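Local coordinates for DNA repair protein PprA (Deinococcus deserti, PDB 6MC8) that probably binds DNA and acts in the repair of radiation-induced DNA damage and in genome segregation, apparently by forming filaments, at residues Ala37-Leu42 with Leu48-Gln53; Trp80-Leu85 with Gly124-Met129. The protein carries 2 engineered substitutions. All blocks are in the same frame, centred on the assembly; numbering follows the deposited sequence.

Interaction 1 of 2, residues Ala37-Leu42 with Leu48-Gln53; sequences ARFAEL and LQSDVQ
The short S50 side chain lies against one flank of helix 35-43, its CB 3.7 Å from CB of A40 and 3.8 Å from CA of the same alanine. The CA atoms of A40 and S50 are 5.2 Å apart, and the alanine methyl meets the serine methylene. With OG anti to the backbone N (chi1 -179°), the serine hydroxyl is turned to the edge of the F39 ring, where it lies near the ring plane, 4.2 Å from CD2. There S50 OG accepts a weak, nearly straight bond from V52 N (3.5 Å, 168°), a capping bond at the start of helix 52-57, and is also bonded to E72 of helix 62-80. The other carboxylate oxygen of E72 takes D51 N.

Beside the A40-S50 contact a water bridges the backbones, donating to A40 O (2.7 Å) and L48 O (2.6 Å) and accepting from S50 N (3.0 Å). Since the two segments share no direct hydrogen bond and bury just 176 Å² between them, the polar part of the link between helices 35-43 and 52-57 depends on the bridging water and on E72, direct contact being mainly the A40 and S50 carbons and the F39 edge.

Interaction 2 of 2, residues Trp80-Leu85 with Gly124-Met129; sequences WGLGLL and GTYASM
L84 meets Y126 and M129 with different branches of its isobutyl group. CD1 sits 3.9 Å from Y126 CD1, obliquely to the ring, and equally far from the backbone O of Y126; CD2 reaches M129 CB at 3.7 Å. L84 crosses both side chains at about a right angle. L82 adds a second contact, its CD1 3.8 Å from Y126 CB, so that the base of the tyrosine side chain is touched by both leucines. M129 takes part through its CB; from there the extended thioether (chi2 174°, chi3 -172°) leads away from residues 80-85, and the side chain touches V107, L87 and R112.

These contacts pack the connection between helix 62-80 and strand 89-95 against helix 119-127, which follows the antiparallel three-stranded meander 89-95, 100-107 and 110-114. The chain thus comes back beside the loop that follows the long helix. In that loop G81 (67°) and G83 both have positive phi; the intervening L82 and the following L84 point toward residues 124-129.

Farther out, H77 meets the Y126 ring edge-to-face and also touches L82, while L73 and L105 pack on the tyrosine. The loop backbone is tied down where L84 O bonds H89 NE2. Across from it, M129 O is bonded to W140 NE1, and S128 OG donates to T125 O (2.9 Å), within the same segment as Y126 and M129.

How the interactions relate
Interaction 1 closes before interaction 2 opens, and their centres lie about 20 Å apart. Helix 62-80 joins them: E72, partway along it, binds S50 and D51 of interaction 1, whereas its end supplies W80 and leads into the 80-85 loop of interaction 2. The two also touch directly, L42 O lying 3.5 Å from W80 CZ2 in plain packing, and T45 is hydrogen-bonded both to L42 O and to W80 NE1. Interaction 1 joins the two N-terminal helices, whose F39 and V52 also lie on this long helix, and interaction 2 joins its end to the helix that follows the three-stranded sheet. Neither contact involves the other chain of the dimer.

Interaction 1 of 2, residues Ala37-Leu42 with Leu48-Gln53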
loop_
_atom_site.group_PDB
_atom_site.type_symbol
_atom_site.label_atom_id
_atom_site.label_comp_id
_atom_site.label_asym_id
_atom_site.label_seq_id
_atom_site.Cartn_x
_atom_site.Cartn_y
_atom_site.Cartn_z
ATOM N N ALA A 37 -19.915 6.625 -33.827
ATOM C CA ALA A 37 -20.454 5.353 -34.283
ATOM C C ALA A 37 -19.365 4.291 -34.344
ATOM O O ALA A 37 -19.620 3.125 -34.037
ATOM C CB ALA A 37 -21.121 5.521 -35.646
ATOM N N ARG A 38 -18.146 4.676 -34.734
ATOM C CA ARG A 38 -17.036 3.729 -34.748
ATOM C C ARG A 38 -16.662 3.303 -33.337
ATOM O O ARG A 38 -16.258 2.156 -33.113
ATOM C CB ARG A 38 -15.807 4.333 -35.429
ATOM C CG ARG A 38 -15.958 4.795 -36.863
ATOM C CD ARG A 38 -16.358 3.709 -37.841
ATOM N NE ARG A 38 -17.792 3.722 -38.101
ATOM C CZ ARG A 38 -18.439 2.793 -38.793
ATOM N NH1 ARG A 38 -17.782 1.760 -39.301
ATOM N NH2 ARG A 38 -19.746 2.899 -38.978
ATOM N N PHE A 39 -16.777 4.218 -32.373
ATOM C CA PHE A 39 -16.455 3.872 -30.996
ATOM C C PHE A 39 -17.520 2.970 -30.393
ATOM O O PHE A 39 -17.207 2.088 -29.590
ATOM C CB PHE A 39 -16.297 5.132 -30.148
ATOM C CG PHE A 39 -15.818 4.861 -28.753
ATOM C CD1 PHE A 39 -14.478 4.636 -28.508
ATOM C CD2 PHE A 39 -16.709 4.799 -27.694
ATOM C CE1 PHE A 39 -14.034 4.378 -27.231
ATOM C CE2 PHE A 39 -16.269 4.540 -26.420
ATOM C CZ PHE A 39 -14.933 4.330 -26.189
ATOM N N ALA A 40 -18.784 3.197 -30.755
ATOM C CA ALA A 40 -19.874 2.390 -30.222
ATOM C C ALA A 40 -19.800 0.960 -30.732
ATOM O O ALA A 40 -20.175 0.022 -30.024
ATOM C CB ALA A 40 -21.216 3.020 -30.591
ATOM N N GLU A 41 -19.310 0.781 -31.956
ATOM C CA GLU A 41 -19.166 -0.549 -32.528
ATOM C C GLU A 41 -17.978 -1.283 -31.924
ATOM O O GLU A 41 -17.974 -2.517 -31.855
ATOM C CB GLU A 41 -19.034 -0.420 -34.040
ATOM C CG GLU A 41 -20.319 0.060 -34.692
ATOM C CD GLU A 41 -20.098 0.642 -36.071
ATOM O OE1 GLU A 41 -18.928 0.780 -36.473
ATOM O OE2 GLU A 41 -21.091 0.990 -36.737
ATOM N N LEU A 42 -16.971 -0.540 -31.466
ATOM C CA LEU A 42 -15.821 -1.156 -30.816
ATOM C C LEU A 42 -16.179 -1.685 -29.434
ATOM O O LEU A 42 -15.868 -2.834 -29.100
ATOM C CB LEU A 42 -14.676 -0.153 -30.725
ATOM C CG LEU A 42 -13.415 -0.665 -30.038
ATOM C CD1 LEU A 42 -12.846 -1.827 -30.808
ATOM C CD2 LEU A 42 -12.398 0.441 -29.904
ATOM N N LEU A 48 -21.124 -3.435 -24.402
ATOM C CA LEU A 48 -21.584 -2.121 -23.984
ATOM C C LEU A 48 -22.532 -1.523 -25.011
ATOM O O LEU A 48 -22.351 -1.691 -26.218
ATOM C CB LEU A 48 -20.404 -1.172 -23.784
ATOM C CG LEU A 48 -19.546 -1.210 -22.523
ATOM C CD1 LEU A 48 -18.575 -2.369 -22.502
ATOM C CD2 LEU A 48 -18.811 0.088 -22.406
ATOM N N GLN A 49 -23.513 -0.803 -24.513
ATOM C CA GLN A 49 -24.361 0.045 -25.368
ATOM C C GLN A 49 -23.853 1.456 -25.087
ATOM O O GLN A 49 -24.085 1.955 -24.037
ATOM C CB GLN A 49 -25.834 -0.171 -25.063
ATOM C CG GLN A 49 -26.450 -1.319 -25.827
ATOM C CD GLN A 49 -27.801 -1.633 -25.278
ATOM O OE1 GLN A 49 -28.001 -1.582 -24.089
ATOM N NE2 GLN A 49 -28.747 -1.942 -26.134
ATOM N N SER A 50 -23.183 2.067 -26.047
ATOM C CA SER A 50 -22.491 3.330 -25.833
ATOM C C SER A 50 -23.473 4.488 -25.751
ATOM O O SER A 50 -24.463 4.542 -26.482
ATOM C CB SER A 50 -21.483 3.577 -26.954
ATOM O OG SER A 50 -20.784 4.787 -26.762
ATOM N N ASP A 51 -23.189 5.421 -24.849
ATOM C CA ASP A 51 -24.031 6.584 -24.622
ATOM C C ASP A 51 -23.466 7.859 -25.228
ATOM O O ASP A 51 -24.054 8.924 -25.039
ATOM C CB ASP A 51 -24.244 6.793 -23.119
ATOM C CG ASP A 51 -25.124 5.737 -22.502
ATOM O OD1 ASP A 51 -26.013 5.215 -23.197
ATOM O OD2 ASP A 51 -24.930 5.429 -21.317
ATOM N N VAL A 52 -22.355 7.776 -25.963
ATOM C CA VAL A 52 -21.606 8.976 -26.324
ATOM C C VAL A 52 -22.315 9.745 -27.434
ATOM O O VAL A 52 -22.347 10.982 -27.429
ATOM C CB VAL A 52 -20.165 8.598 -26.715
ATOM C CG1 VAL A 52 -19.343 9.833 -27.009
ATOM C CG2 VAL A 52 -19.524 7.788 -25.618
ATOM N N GLN A 53 -22.910 9.026 -28.388
ATOM C CA GLN A 53 -23.689 9.678 -29.436
ATOM C C GLN A 53 -24.941 10.336 -28.864
ATOM O O GLN A 53 -25.355 11.405 -29.325
ATOM C CB GLN A 53 -24.062 8.662 -30.516
ATOM C CG GLN A 53 -24.757 9.253 -31.732
ATOM C CD GLN A 53 -23.858 10.166 -32.539
ATOM O OE1 GLN A 53 -23.957 11.386 -32.461
ATOM N NE2 GLN A 53 -22.984 9.571 -33.335
HETATM O O HOH W 1 -21.862 0.200 -27.982
#

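Interaction 2 of 2, residues Trp80-Leu85 with Gly124-Met129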
loop_
_atom_site.group_PDB
_atom_site.type_symbol
_atom_site.label_atom_id
_atom_site.label_comp_id
_atom_site.label_asym_id
_atom_site.label_seq_id
_atom_site.Cartn_x
_atom_site.Cartn_y
_atom_site.Cartn_z
ATOM N N TRP A 80 -12.384 -7.136 -22.233
ATOM C CA TRP A 80 -11.467 -7.677 -23.229
ATOM C C TRP A 80 -10.382 -8.533 -22.588
ATOM O O TRP A 80 -9.947 -9.524 -23.182
ATOM C CB TRP A 80 -10.857 -6.530 -24.027
ATOM C CG TRP A 80 -11.799 -5.920 -25.004
ATOM C CD1 TRP A 80 -12.904 -6.497 -25.541
ATOM C CD2 TRP A 80 -11.766 -4.580 -25.498
ATOM N NE1 TRP A 80 -13.535 -5.620 -26.381
ATOM C CE2 TRP A 80 -12.859 -4.431 -26.366
ATOM C CE3 TRP A 80 -10.907 -3.497 -25.304
ATOM C CZ2 TRP A 80 -13.115 -3.245 -27.041
ATOM C CZ3 TRP A 80 -11.164 -2.323 -25.973
ATOM C CH2 TRP A 80 -12.258 -2.203 -26.831
ATOM N N GLY A 81 -9.954 -8.178 -21.377
ATOM C CA GLY A 81 -9.043 -8.989 -20.595
ATOM C C GLY A 81 -7.649 -9.100 -21.171
ATOM O O GLY A 81 -7.074 -10.189 -21.222
ATOM N N LEU A 82 -7.098 -7.980 -21.610
ATOM C CA LEU A 82 -5.807 -7.980 -22.272
ATOM C C LEU A 82 -4.649 -7.943 -21.290
ATOM O O LEU A 82 -3.498 -8.093 -21.705
ATOM C CB LEU A 82 -5.721 -6.794 -23.233
ATOM C CG LEU A 82 -6.835 -6.767 -24.281
ATOM C CD1 LEU A 82 -6.728 -5.544 -25.170
ATOM C CD2 LEU A 82 -6.873 -8.038 -25.106
ATOM N N GLY A 83 -4.922 -7.771 -20.004
ATOM C CA GLY A 83 -3.860 -7.673 -19.024
ATOM C C GLY A 83 -3.222 -6.305 -18.978
ATOM O O GLY A 83 -2.006 -6.199 -18.784
ATOM N N LEU A 84 -4.017 -5.252 -19.156
ATOM C CA LEU A 84 -3.520 -3.886 -19.192
ATOM C C LEU A 84 -4.108 -3.063 -18.052
ATOM O O LEU A 84 -4.265 -1.850 -18.167
ATOM C CB LEU A 84 -3.831 -3.241 -20.539
ATOM C CG LEU A 84 -3.335 -4.019 -21.760
ATOM C CD1 LEU A 84 -3.686 -3.305 -23.056
ATOM C CD2 LEU A 84 -1.860 -4.320 -21.679
ATOM N N LEU A 85 -4.440 -3.729 -16.945
ATOM C CA LEU A 85 -5.028 -3.065 -15.789
ATOM C C LEU A 85 -4.019 -2.229 -15.018
ATOM O O LEU A 85 -4.417 -1.357 -14.241
ATOM C CB LEU A 85 -5.663 -4.108 -14.873
ATOM C CG LEU A 85 -6.892 -4.807 -15.447
ATOM C CD1 LEU A 85 -7.306 -5.983 -14.590
ATOM C CD2 LEU A 85 -8.022 -3.815 -15.556
ATOM N N GLY A 124 -3.550 -4.561 -32.323
ATOM C CA GLY A 124 -2.121 -4.815 -32.366
ATOM C C GLY A 124 -1.332 -3.850 -31.504
ATOM O O GLY A 124 -0.253 -4.186 -31.012
ATOM N N THR A 125 -1.850 -2.634 -31.327
ATOM C CA THR A 125 -1.236 -1.671 -30.419
ATOM C C THR A 125 -1.368 -2.134 -28.973
ATOM O O THR A 125 -0.426 -2.031 -28.181
ATOM C CB THR A 125 -1.879 -0.294 -30.625
ATOM O OG1 THR A 125 -1.673 0.135 -31.974
ATOM C CG2 THR A 125 -1.304 0.742 -29.682
ATOM N N TYR A 126 -2.533 -2.679 -28.625
ATOM C CA TYR A 126 -2.755 -3.214 -27.286
ATOM C C TYR A 126 -2.013 -4.528 -27.074
ATOM O O TYR A 126 -1.666 -4.870 -25.938
ATOM C CB TYR A 126 -4.254 -3.394 -27.063
ATOM C CG TYR A 126 -5.001 -2.108 -26.818
ATOM C CD1 TYR A 126 -4.392 -1.041 -26.176
ATOM C CD2 TYR A 126 -6.290 -1.932 -27.304
ATOM C CE1 TYR A 126 -5.064 0.136 -25.964
ATOM C CE2 TYR A 126 -6.966 -0.748 -27.109
ATOM C CZ TYR A 126 -6.350 0.280 -26.435
ATOM O OH TYR A 126 -7.017 1.459 -26.233
ATOM N N ALA A 127 -1.761 -5.278 -28.149
ATOM C CA ALA A 127 -1.096 -6.569 -28.009
ATOM C C ALA A 127 0.392 -6.401 -27.735
ATOM O O ALA A 127 1.006 -7.238 -27.067
ATOM C CB ALA A 127 -1.314 -7.422 -29.258
ATOM N N SER A 128 0.987 -5.310 -28.224
ATOM C CA SER A 128 2.395 -5.037 -27.962
ATOM C C SER A 128 2.650 -4.586 -26.528
ATOM O O SER A 128 3.811 -4.503 -26.121
ATOM C CB SER A 128 2.918 -3.987 -28.941
ATOM O OG SER A 128 2.328 -2.726 -28.711
ATOM N N MET A 129 1.601 -4.299 -25.764
ATOM C CA MET A 129 1.699 -3.947 -24.360
ATOM C C MET A 129 1.558 -5.154 -23.445
ATOM O O MET A 129 1.758 -5.023 -22.235
ATOM C CB MET A 129 0.611 -2.928 -24.014
ATOM C CG MET A 129 0.621 -1.682 -24.867
ATOM S SD MET A 129 -0.780 -0.622 -24.507
ATOM C CE MET A 129 -0.616 0.574 -25.813
#